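Local coordinates for protein meso-diaminopimelate dehydrogenase (Clostridium tetani, PDB 3WGY) that probably catalyses the reversible NADP-dependent oxidative deamination of meso-2,6-diaminopimelate, and is here a variant crystallised with the 2-oxo acid 4-methyl-2-oxovalerate, at residues D181-C189 against A263-L271; A286-E297 against V305-P315. The protein carries 6 engineered substitutions. One frame throughout, in Å; residues are numbered along the deposited sequence.

Overall arrangement
Contact 1 and contact 2 lie in different parts of the subunit, their centres 30 Å apart and their nearest atoms about 7 Å apart. Contact 1 joins the end of helix 177-184 to strand 264-273 within the C-terminal-domain family region; contact 2 packs helix 276-296 against the loop that follows strand 301-303, the last strand of the parallel, Rossmann-type sheet. Strand 264-273 is followed, after two residues, by helix 276-296, so the two contacts are in series along the chain. Both also reach the second subunit. The bound 2-oxo-4-methylpentanoic acid is lined by Ser153, the engineered Leu154, Gly155 and His156, none of which belongs to either contact.

Contact 1: residues D181-C189 against A263-L271; sequences DKARSGEQC and AKQVMEFNL
Arg184 and Glu268 form the charged part of this contact, a side-on, two-nitrogen salt bridge. NE of Arg184 lies 2.9 Å from OE2 of Glu268, and NH2 of Arg184 lies 2.8 Å from OE1 of Glu268. The guanidinium and carboxylate planes are only 17° apart, and the NH2 bond uses the syn lone pair of OE1. Glu268 extends from the strand toward Arg184 because CG stands anti to its backbone N (chi1 173°) and the chain stays extended. Asn270 ND2 gives OE1 of Glu268 a second hydrogen bond, 3.0 Å long, from above the carboxylate plane, which should help fix the carboxylate's rotation.

Apolar and backbone packing makes up the rest. CG2 of Val266 sits 3.7 Å from O of Arg184, against the last turn of the helix. The aliphatic chain of Lys264 runs over Gly186, CD approaching CA of Gly186 to 3.3 Å, tighter than usual carbon contact.

Helix 177-184 thus ends against strand 264-273, the edge strand, within this chain, of the three-stranded antiparallel sheet, which an antiparallel ladder with the second subunit continues; Phe252 of strand 249-258 touches both Arg184 and Glu268.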
loop_
_atom_site.group_PDB
_atom_site.type_symbol
_atom_site.label_atom_id
_atom_site.label_comp_id
_atom_site.label_asym_id
_atom_site.label_seq_id
_atom_site.Cartn_x
_atom_site.Cartn_y
_atom_site.Cartn_z
ATOM N N ASP B 181 0.037 -17.985 8.254
ATOM C CA ASP B 181 0.345 -18.882 7.146
ATOM C C ASP B 181 -0.919 -19.264 6.388
ATOM O O ASP B 181 -0.927 -19.281 5.158
ATOM C CB ASP B 181 1.043 -20.150 7.654
ATOM C CG ASP B 181 2.417 -19.864 8.254
ATOM O OD1 ASP B 181 2.800 -18.679 8.381
ATOM O OD2 ASP B 181 3.118 -20.833 8.603
ATOM N N LYS B 182 -1.990 -19.569 7.119
ATOM C CA LYS B 182 -3.242 -19.935 6.473
ATOM C C LYS B 182 -3.821 -18.757 5.711
ATOM O O LYS B 182 -4.334 -18.920 4.609
ATOM C CB LYS B 182 -4.248 -20.459 7.501
ATOM C CG LYS B 182 -3.818 -21.763 8.183
ATOM C CD LYS B 182 -3.334 -22.818 7.174
ATOM C CE LYS B 182 -1.877 -22.577 6.761
ATOM N NZ LYS B 182 -1.427 -23.422 5.623
ATOM N N ALA B 183 -3.735 -17.565 6.286
ATOM C CA ALA B 183 -4.240 -16.383 5.605
ATOM C C ALA B 183 -3.435 -16.210 4.321
ATOM O O ALA B 183 -3.997 -16.074 3.236
ATOM C CB ALA B 183 -4.089 -15.151 6.490
ATOM N N ARG B 184 -2.111 -16.232 4.455
ATOM C CA ARG B 184 -1.212 -16.068 3.317
ATOM C C ARG B 184 -1.369 -17.158 2.275
ATOM O O ARG B 184 -1.035 -16.955 1.106
ATOM C CB ARG B 184 0.237 -16.030 3.790
ATOM C CG ARG B 184 0.624 -14.745 4.456
ATOM C CD ARG B 184 1.879 -14.943 5.266
ATOM N NE ARG B 184 2.384 -13.683 5.785
ATOM C CZ ARG B 184 3.249 -13.591 6.783
ATOM N NH1 ARG B 184 3.696 -14.691 7.373
ATOM N NH2 ARG B 184 3.677 -12.398 7.176
ATOM N N SER B 185 -1.844 -18.328 2.690
ATOM C CA SER B 185 -2.050 -19.394 1.728
ATOM C C SER B 185 -3.291 -18.931 0.977
ATOM O O SER B 185 -3.933 -17.968 1.384
ATOM C CB SER B 185 -2.316 -20.729 2.433
ATOM O OG SER B 185 -3.579 -20.727 3.068
ATOM N N GLY B 186 -3.645 -19.589 -0.113
ATOM C CA GLY B 186 -4.824 -19.140 -0.834
ATOM C C GLY B 186 -6.159 -19.597 -0.263
ATOM O O GLY B 186 -7.213 -19.082 -0.653
ATOM N N GLU B 187 -6.127 -20.549 0.667
ATOM C CA GLU B 187 -7.358 -21.081 1.243
ATOM C C GLU B 187 -8.150 -20.066 2.065
ATOM O O GLU B 187 -7.652 -19.504 3.042
ATOM C CB GLU B 187 -7.056 -22.319 2.092
ATOM C CG GLU B 187 -6.476 -22.022 3.456
ATOM C CD GLU B 187 -6.219 -23.278 4.262
ATOM O OE1 GLU B 187 -5.265 -24.014 3.923
ATOM O OE2 GLU B 187 -6.975 -23.532 5.229
ATOM N N GLN B 188 -9.393 -19.837 1.658
ATOM C CA GLN B 188 -10.255 -18.890 2.351
ATOM C C GLN B 188 -10.776 -19.468 3.657
ATOM O O GLN B 188 -10.978 -20.675 3.776
ATOM C CB GLN B 188 -11.428 -18.483 1.450
ATOM C CG GLN B 188 -11.239 -17.131 0.757
ATOM C CD GLN B 188 -12.291 -16.853 -0.317
ATOM O OE1 GLN B 188 -12.338 -17.534 -1.344
ATOM N NE2 GLN B 188 -13.137 -15.850 -0.079
ATOM N N CYS B 189 -10.984 -18.599 4.639
ATOM C CA CYS B 189 -11.486 -19.021 5.938
ATOM C C CYS B 189 -11.684 -17.823 6.844
ATOM O O CYS B 189 -11.141 -16.745 6.600
ATOM C CB CYS B 189 -10.500 -19.980 6.604
ATOM S SG CYS B 189 -8.906 -19.222 6.951
ATOM N N ALA B 263 -8.483 -19.166 -8.909
ATOM C CA ALA B 263 -7.066 -18.876 -8.707
ATOM C C ALA B 263 -6.917 -18.081 -7.416
ATOM O O ALA B 263 -7.706 -17.185 -7.140
ATOM C CB ALA B 263 -6.517 -18.084 -9.884
ATOM N N LYS B 264 -5.901 -18.412 -6.628
ATOM C CA LYS B 264 -5.671 -17.740 -5.351
ATOM C C LYS B 264 -4.805 -16.496 -5.503
ATOM O O LYS B 264 -3.651 -16.583 -5.906
ATOM C CB LYS B 264 -5.009 -18.714 -4.373
ATOM C CG LYS B 264 -5.812 -19.997 -4.137
ATOM C CD LYS B 264 -4.953 -21.067 -3.469
ATOM C CE LYS B 264 -5.757 -22.319 -3.109
ATOM N NZ LYS B 264 -6.718 -22.106 -1.986
ATOM N N GLN B 265 -5.363 -15.339 -5.174
ATOM C CA GLN B 265 -4.625 -14.086 -5.281
ATOM C C GLN B 265 -4.498 -13.498 -3.880
ATOM O O GLN B 265 -5.500 -13.265 -3.210
ATOM C CB GLN B 265 -5.376 -13.116 -6.193
ATOM C CG GLN B 265 -5.948 -13.769 -7.450
ATOM C CD GLN B 265 -4.936 -13.923 -8.580
ATOM O OE1 GLN B 265 -3.884 -14.548 -8.420
ATOM N NE2 GLN B 265 -5.265 -13.360 -9.737
ATOM N N VAL B 266 -3.267 -13.264 -3.433
ATOM C CA VAL B 266 -3.062 -12.717 -2.097
ATOM C C VAL B 266 -2.217 -11.451 -2.065
ATOM O O VAL B 266 -1.122 -11.399 -2.635
ATOM C CB VAL B 266 -2.393 -13.756 -1.157
ATOM C CG1 VAL B 266 -2.313 -13.193 0.261
ATOM C CG2 VAL B 266 -3.172 -15.071 -1.178
ATOM N N MET B 267 -2.741 -10.447 -1.371
ATOM C CA MET B 267 -2.090 -9.159 -1.178
ATOM C C MET B 267 -1.791 -9.031 0.313
ATOM O O MET B 267 -2.602 -9.424 1.169
ATOM C CB MET B 267 -3.020 -8.022 -1.587
ATOM C CG MET B 267 -3.501 -8.084 -3.031
ATOM S SD MET B 267 -4.942 -7.004 -3.272
ATOM C CE MET B 267 -4.222 -5.412 -2.971
ATOM N N GLU B 268 -0.630 -8.485 0.635
ATOM C CA GLU B 268 -0.258 -8.318 2.025
ATOM C C GLU B 268 0.512 -7.031 2.260
ATOM O O GLU B 268 1.326 -6.625 1.436
ATOM C CB GLU B 268 0.592 -9.522 2.495
ATOM C CG GLU B 268 1.168 -9.358 3.895
ATOM C CD GLU B 268 1.898 -10.594 4.429
ATOM O OE1 GLU B 268 2.574 -10.462 5.470
ATOM O OE2 GLU B 268 1.799 -11.686 3.834
ATOM N N PHE B 269 0.215 -6.375 3.374
ATOM C CA PHE B 269 0.925 -5.171 3.777
ATOM C C PHE B 269 1.244 -5.434 5.239
ATOM O O PHE B 269 0.383 -5.906 5.984
ATOM C CB PHE B 269 0.043 -3.924 3.676
ATOM C CG PHE B 269 0.727 -2.658 4.133
ATOM C CD1 PHE B 269 1.608 -1.981 3.293
ATOM C CD2 PHE B 269 0.508 -2.161 5.410
ATOM C CE1 PHE B 269 2.263 -0.817 3.728
ATOM C CE2 PHE B 269 1.154 -1.007 5.854
ATOM C CZ PHE B 269 2.033 -0.332 5.008
ATOM N N ASN B 270 2.471 -5.166 5.657
ATOM C CA ASN B 270 2.807 -5.381 7.056
ATOM C C ASN B 270 3.870 -4.401 7.504
ATOM O O ASN B 270 4.590 -3.833 6.683
ATOM C CB ASN B 270 3.242 -6.838 7.309
ATOM C CG ASN B 270 4.561 -7.180 6.663
ATOM O OD1 ASN B 270 5.562 -6.511 6.890
ATOM N ND2 ASN B 270 4.574 -8.239 5.865
ATOM N N LEU B 271 3.937 -4.189 8.810
ATOM C CA LEU B 271 4.887 -3.267 9.401
ATOM C C LEU B 271 5.651 -3.940 10.540
ATOM O O LEU B 271 5.084 -4.719 11.308
ATOM C CB LEU B 271 4.145 -2.038 9.959
ATOM C CG LEU B 271 3.341 -1.158 8.995
ATOM C CD1 LEU B 271 2.411 -0.255 9.795
ATOM C CD2 LEU B 271 4.277 -0.326 8.120
#

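Contact 2: residues A286-E297 against V305-P315; sequences AYSRAIYKLSKE and VLDIPFSYLSP
Tyr287 is held between two aliphatic side chains of segment 305-315 that make CH-pi contacts on opposite faces. CD2 of Leu313 stands over the ring centre, 3.4 Å from the centroid and 5° off the normal; CG1 of Val305 lies 4.0 Å from the centroid. CD1 of Ile308 meets the ring edge. CB of Ala290 packs 3.5 Å from CB of Tyr312, and CD2 of Leu294 touches CE2 of Tyr312.

Polar groups border this patch. The hydroxyl of Tyr312 donates to OE2 of Glu297 at 2.8 Å, on the syn side of the carboxylate. Lys293 carries NZ past Tyr312 to a hydrogen bond with O of Ser314 (C=O...N angle 164°), whose 2.5 Å length is unusually short and so uncertain. Arg289 bends at chi3 (-61°), so that CD of Pro315 lies over one face of the guanidinium, toward its rim, and NH1 makes a weak 3.0 Å bond to O of Leu313.

A second shell positions these groups. Segment 305-315 has two 3-10 turns, 305-307 and 310-313, the second carrying Tyr312 and Leu313 onto the helix. One water accepts from OH of Tyr287 and donates to O of Val305 and O of Ile308, tying the ring to the loop. Asp28 holds NE of Arg289 by a salt bridge and Asn26 its NH2 by a hydrogen bond.

Helix 276-296 lies between this loop and strands 116-118 and 65-68 of the parallel sheet: Ile291 touches Ile116 and Leu118, and Ser288, on the side away from the loop, touches Val65 and Ile67. Leu130 of helix 123-138 packs on Tyr287 and Val305, and Phe310 meets Phe310 of the second subunit.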
loop_
_atom_site.group_PDB
_atom_site.type_symbol
_atom_site.label_atom_id
_atom_site.label_comp_id
_atom_site.label_asym_id
_atom_site.label_seq_id
_atom_site.Cartn_x
_atom_site.Cartn_y
_atom_site.Cartn_z
ATOM N N ALA B 286 4.457 13.197 7.290
ATOM C CA ALA B 286 4.250 13.061 5.852
ATOM C C ALA B 286 2.875 13.583 5.446
ATOM O O ALA B 286 2.734 14.289 4.435
ATOM C CB ALA B 286 4.399 11.616 5.431
ATOM N N TYR B 287 1.861 13.231 6.231
ATOM C CA TYR B 287 0.508 13.681 5.946
ATOM C C TYR B 287 0.346 15.188 6.151
ATOM O O TYR B 287 -0.582 15.793 5.616
ATOM C CB TYR B 287 -0.501 12.892 6.778
ATOM C CG TYR B 287 -0.958 11.646 6.048
ATOM C CD1 TYR B 287 -1.966 11.714 5.083
ATOM C CD2 TYR B 287 -0.307 10.427 6.233
ATOM C CE1 TYR B 287 -2.308 10.603 4.310
ATOM C CE2 TYR B 287 -0.641 9.305 5.464
ATOM C CZ TYR B 287 -1.637 9.405 4.501
ATOM O OH TYR B 287 -1.927 8.328 3.692
ATOM N N SER B 288 1.260 15.795 6.905
ATOM C CA SER B 288 1.212 17.240 7.112
ATOM C C SER B 288 1.531 17.908 5.788
ATOM O O SER B 288 0.963 18.947 5.457
ATOM C CB SER B 288 2.233 17.686 8.158
ATOM O OG SER B 288 1.719 17.470 9.456
ATOM N N ARG B 289 2.445 17.305 5.034
ATOM C CA ARG B 289 2.822 17.845 3.739
ATOM C C ARG B 289 1.603 17.827 2.827
ATOM O O ARG B 289 1.367 18.773 2.079
ATOM C CB ARG B 289 3.948 17.021 3.102
ATOM C CG ARG B 289 4.360 17.545 1.726
ATOM C CD ARG B 289 5.560 16.817 1.140
ATOM N NE ARG B 289 6.762 16.940 1.964
ATOM C CZ ARG B 289 7.187 16.021 2.820
ATOM N NH1 ARG B 289 6.512 14.886 2.981
ATOM N NH2 ARG B 289 8.288 16.241 3.523
ATOM N N ALA B 290 0.828 16.746 2.899
ATOM C CA ALA B 290 -0.366 16.597 2.074
ATOM C C ALA B 290 -1.459 17.592 2.442
ATOM O O ALA B 290 -2.122 18.142 1.562
ATOM C CB ALA B 290 -0.909 15.184 2.190
ATOM N N ILE B 291 -1.663 17.802 3.739
ATOM C CA ILE B 291 -2.692 18.730 4.192
ATOM C C ILE B 291 -2.323 20.151 3.800
ATOM O O ILE B 291 -3.181 20.939 3.404
ATOM C CB ILE B 291 -2.886 18.646 5.715
ATOM C CG1 ILE B 291 -3.369 17.242 6.082
ATOM C CG2 ILE B 291 -3.891 19.687 6.173
ATOM C CD1 ILE B 291 -4.573 16.777 5.283
ATOM N N TYR B 292 -1.040 20.469 3.911
ATOM C CA TYR B 292 -0.554 21.785 3.535
ATOM C C TYR B 292 -0.895 22.010 2.065
ATOM O O TYR B 292 -1.434 23.051 1.698
ATOM C CB TYR B 292 0.961 21.870 3.740
ATOM C CG TYR B 292 1.603 23.087 3.108
ATOM C CD1 TYR B 292 2.022 23.069 1.774
ATOM C CD2 TYR B 292 1.772 24.264 3.835
ATOM C CE1 TYR B 292 2.593 24.199 1.180
ATOM C CE2 TYR B 292 2.338 25.396 3.256
ATOM C CZ TYR B 292 2.746 25.361 1.929
ATOM O OH TYR B 292 3.298 26.491 1.355
ATOM N N LYS B 293 -0.586 21.019 1.230
ATOM C CA LYS B 293 -0.863 21.121 -0.196
ATOM C C LYS B 293 -2.351 21.309 -0.440
ATOM O O LYS B 293 -2.755 22.209 -1.173
ATOM C CB LYS B 293 -0.367 19.871 -0.923
ATOM C CG LYS B 293 1.124 19.634 -0.768
ATOM C CD LYS B 293 1.611 18.522 -1.680
ATOM C CE LYS B 293 3.099 18.298 -1.523
ATOM N NZ LYS B 293 3.629 17.372 -2.555
ATOM N N LEU B 294 -3.170 20.465 0.183
ATOM C CA LEU B 294 -4.610 20.564 0.019
ATOM C C LEU B 294 -5.178 21.876 0.552
ATOM O O LEU B 294 -6.147 22.400 0.002
ATOM C CB LEU B 294 -5.310 19.389 0.702
ATOM C CG LEU B 294 -5.264 18.040 -0.025
ATOM C CD1 LEU B 294 -5.916 16.989 0.846
ATOM C CD2 LEU B 294 -5.984 18.139 -1.363
ATOM N N SER B 295 -4.591 22.405 1.623
ATOM C CA SER B 295 -5.085 23.658 2.185
ATOM C C SER B 295 -4.875 24.793 1.187
ATOM O O SER B 295 -5.725 25.673 1.058
ATOM C CB SER B 295 -4.378 23.991 3.506
ATOM O OG SER B 295 -3.038 24.390 3.296
ATOM N N LYS B 296 -3.744 24.766 0.481
ATOM C CA LYS B 296 -3.436 25.786 -0.519
ATOM C C LYS B 296 -4.385 25.710 -1.720
ATOM O O LYS B 296 -4.706 26.729 -2.337
ATOM C CB LYS B 296 -1.991 25.635 -1.003
ATOM C CG LYS B 296 -0.952 25.900 0.071
ATOM C CD LYS B 296 -1.087 27.312 0.625
ATOM C CE LYS B 296 -0.131 27.559 1.778
ATOM N NZ LYS B 296 -0.374 28.891 2.394
ATOM N N GLU B 297 -4.824 24.500 -2.053
ATOM C CA GLU B 297 -5.740 24.310 -3.169
ATOM C C GLU B 297 -7.140 24.667 -2.696
ATOM O O GLU B 297 -8.129 24.394 -3.377
ATOM C CB GLU B 297 -5.721 22.856 -3.645
ATOM C CG GLU B 297 -4.343 22.306 -3.933
ATOM C CD GLU B 297 -4.389 20.867 -4.405
ATOM O OE1 GLU B 297 -5.449 20.224 -4.259
ATOM O OE2 GLU B 297 -3.361 20.378 -4.910
ATOM N N VAL B 305 -7.249 9.546 5.473
ATOM C CA VAL B 305 -6.209 9.110 4.552
ATOM C C VAL B 305 -6.818 8.542 3.268
ATOM O O VAL B 305 -6.189 8.563 2.218
ATOM C CB VAL B 305 -5.305 8.034 5.193
ATOM C CG1 VAL B 305 -4.582 8.624 6.385
ATOM C CG2 VAL B 305 -6.138 6.825 5.622
ATOM N N LEU B 306 -8.045 8.040 3.368
ATOM C CA LEU B 306 -8.755 7.458 2.229
ATOM C C LEU B 306 -9.013 8.436 1.086
ATOM O O LEU B 306 -9.160 8.014 -0.061
ATOM C CB LEU B 306 -10.095 6.871 2.684
ATOM C CG LEU B 306 -10.150 5.486 3.354
ATOM C CD1 LEU B 306 -9.055 5.330 4.373
ATOM C CD2 LEU B 306 -11.520 5.298 4.000
ATOM N N ASP B 307 -9.064 9.732 1.397
ATOM C CA ASP B 307 -9.322 10.775 0.399
ATOM C C ASP B 307 -8.070 11.416 -0.183
ATOM O O ASP B 307 -8.176 12.270 -1.059
ATOM C CB ASP B 307 -10.128 11.931 1.012
ATOM C CG ASP B 307 -11.309 11.468 1.824
ATOM O OD1 ASP B 307 -12.173 10.764 1.271
ATOM O OD2 ASP B 307 -11.372 11.821 3.024
ATOM N N ILE B 308 -6.894 11.019 0.287
ATOM C CA ILE B 308 -5.658 11.651 -0.171
ATOM C C ILE B 308 -4.741 10.823 -1.072
ATOM O O ILE B 308 -4.247 9.776 -0.677
ATOM C CB ILE B 308 -4.826 12.114 1.045
ATOM C CG1 ILE B 308 -5.675 13.009 1.949
ATOM C CG2 ILE B 308 -3.591 12.859 0.581
ATOM C CD1 ILE B 308 -4.988 13.361 3.254
ATOM N N PRO B 309 -4.482 11.311 -2.293
ATOM C CA PRO B 309 -3.614 10.618 -3.254
ATOM C C PRO B 309 -2.218 10.551 -2.644
ATOM O O PRO B 309 -1.776 11.500 -1.989
ATOM C CB PRO B 309 -3.660 11.532 -4.485
ATOM C CG PRO B 309 -4.965 12.250 -4.339
ATOM C CD PRO B 309 -4.995 12.563 -2.867
ATOM N N PHE B 310 -1.528 9.437 -2.851
ATOM C CA PHE B 310 -0.192 9.279 -2.289
ATOM C C PHE B 310 0.782 10.348 -2.790
ATOM O O PHE B 310 1.744 10.682 -2.105
ATOM C CB PHE B 310 0.353 7.885 -2.600
ATOM C CG PHE B 310 -0.222 6.795 -1.732
ATOM C CD1 PHE B 310 -1.356 7.018 -0.958
ATOM C CD2 PHE B 310 0.363 5.536 -1.710
ATOM C CE1 PHE B 310 -1.898 5.999 -0.177
ATOM C CE2 PHE B 310 -0.170 4.511 -0.932
ATOM C CZ PHE B 310 -1.298 4.738 -0.167
ATOM N N SER B 311 0.524 10.899 -3.971
ATOM C CA SER B 311 1.399 11.934 -4.529
ATOM C C SER B 311 1.591 13.123 -3.577
ATOM O O SER B 311 2.659 13.741 -3.555
ATOM C CB SER B 311 0.840 12.445 -5.858
ATOM O OG SER B 311 -0.441 13.021 -5.678
ATOM N N TYR B 312 0.563 13.443 -2.796
ATOM C CA TYR B 312 0.644 14.565 -1.864
ATOM C C TYR B 312 1.577 14.344 -0.675
ATOM O O TYR B 312 1.953 15.299 0.001
ATOM C CB TYR B 312 -0.745 14.918 -1.338
ATOM C CG TYR B 312 -1.623 15.645 -2.330
ATOM C CD1 TYR B 312 -2.077 15.018 -3.490
ATOM C CD2 TYR B 312 -2.009 16.965 -2.102
ATOM C CE1 TYR B 312 -2.900 15.690 -4.398
ATOM C CE2 TYR B 312 -2.828 17.646 -2.999
ATOM C CZ TYR B 312 -3.272 17.004 -4.146
ATOM O OH TYR B 312 -4.096 17.676 -5.022
ATOM N N LEU B 313 1.948 13.090 -0.422
ATOM C CA LEU B 313 2.834 12.747 0.689
ATOM C C LEU B 313 4.302 12.983 0.353
ATOM O O LEU B 313 5.170 12.923 1.230
ATOM C CB LEU B 313 2.652 11.280 1.070
ATOM C CG LEU B 313 1.260 10.811 1.497
ATOM C CD1 LEU B 313 1.305 9.301 1.715
ATOM C CD2 LEU B 313 0.831 11.538 2.778
ATOM N N SER B 314 4.577 13.255 -0.917
ATOM C CA SER B 314 5.945 13.470 -1.360
ATOM C C SER B 314 6.271 14.917 -1.708
ATOM O O SER B 314 5.424 15.655 -2.200
ATOM C CB SER B 314 6.233 12.590 -2.578
ATOM O OG SER B 314 7.513 12.877 -3.114
ATOM N N PRO B 315 7.512 15.341 -1.431
ATOM C CA PRO B 315 7.942 16.707 -1.731
ATOM C C PRO B 315 8.411 16.812 -3.181
ATOM O O PRO B 315 8.723 17.897 -3.663
ATOM C CB PRO B 315 9.078 16.930 -0.739
ATOM C CG PRO B 315 9.719 15.579 -0.687
ATOM C CD PRO B 315 8.514 14.648 -0.599
HETATM O O HOH W 1 -3.772 8.494 1.689
#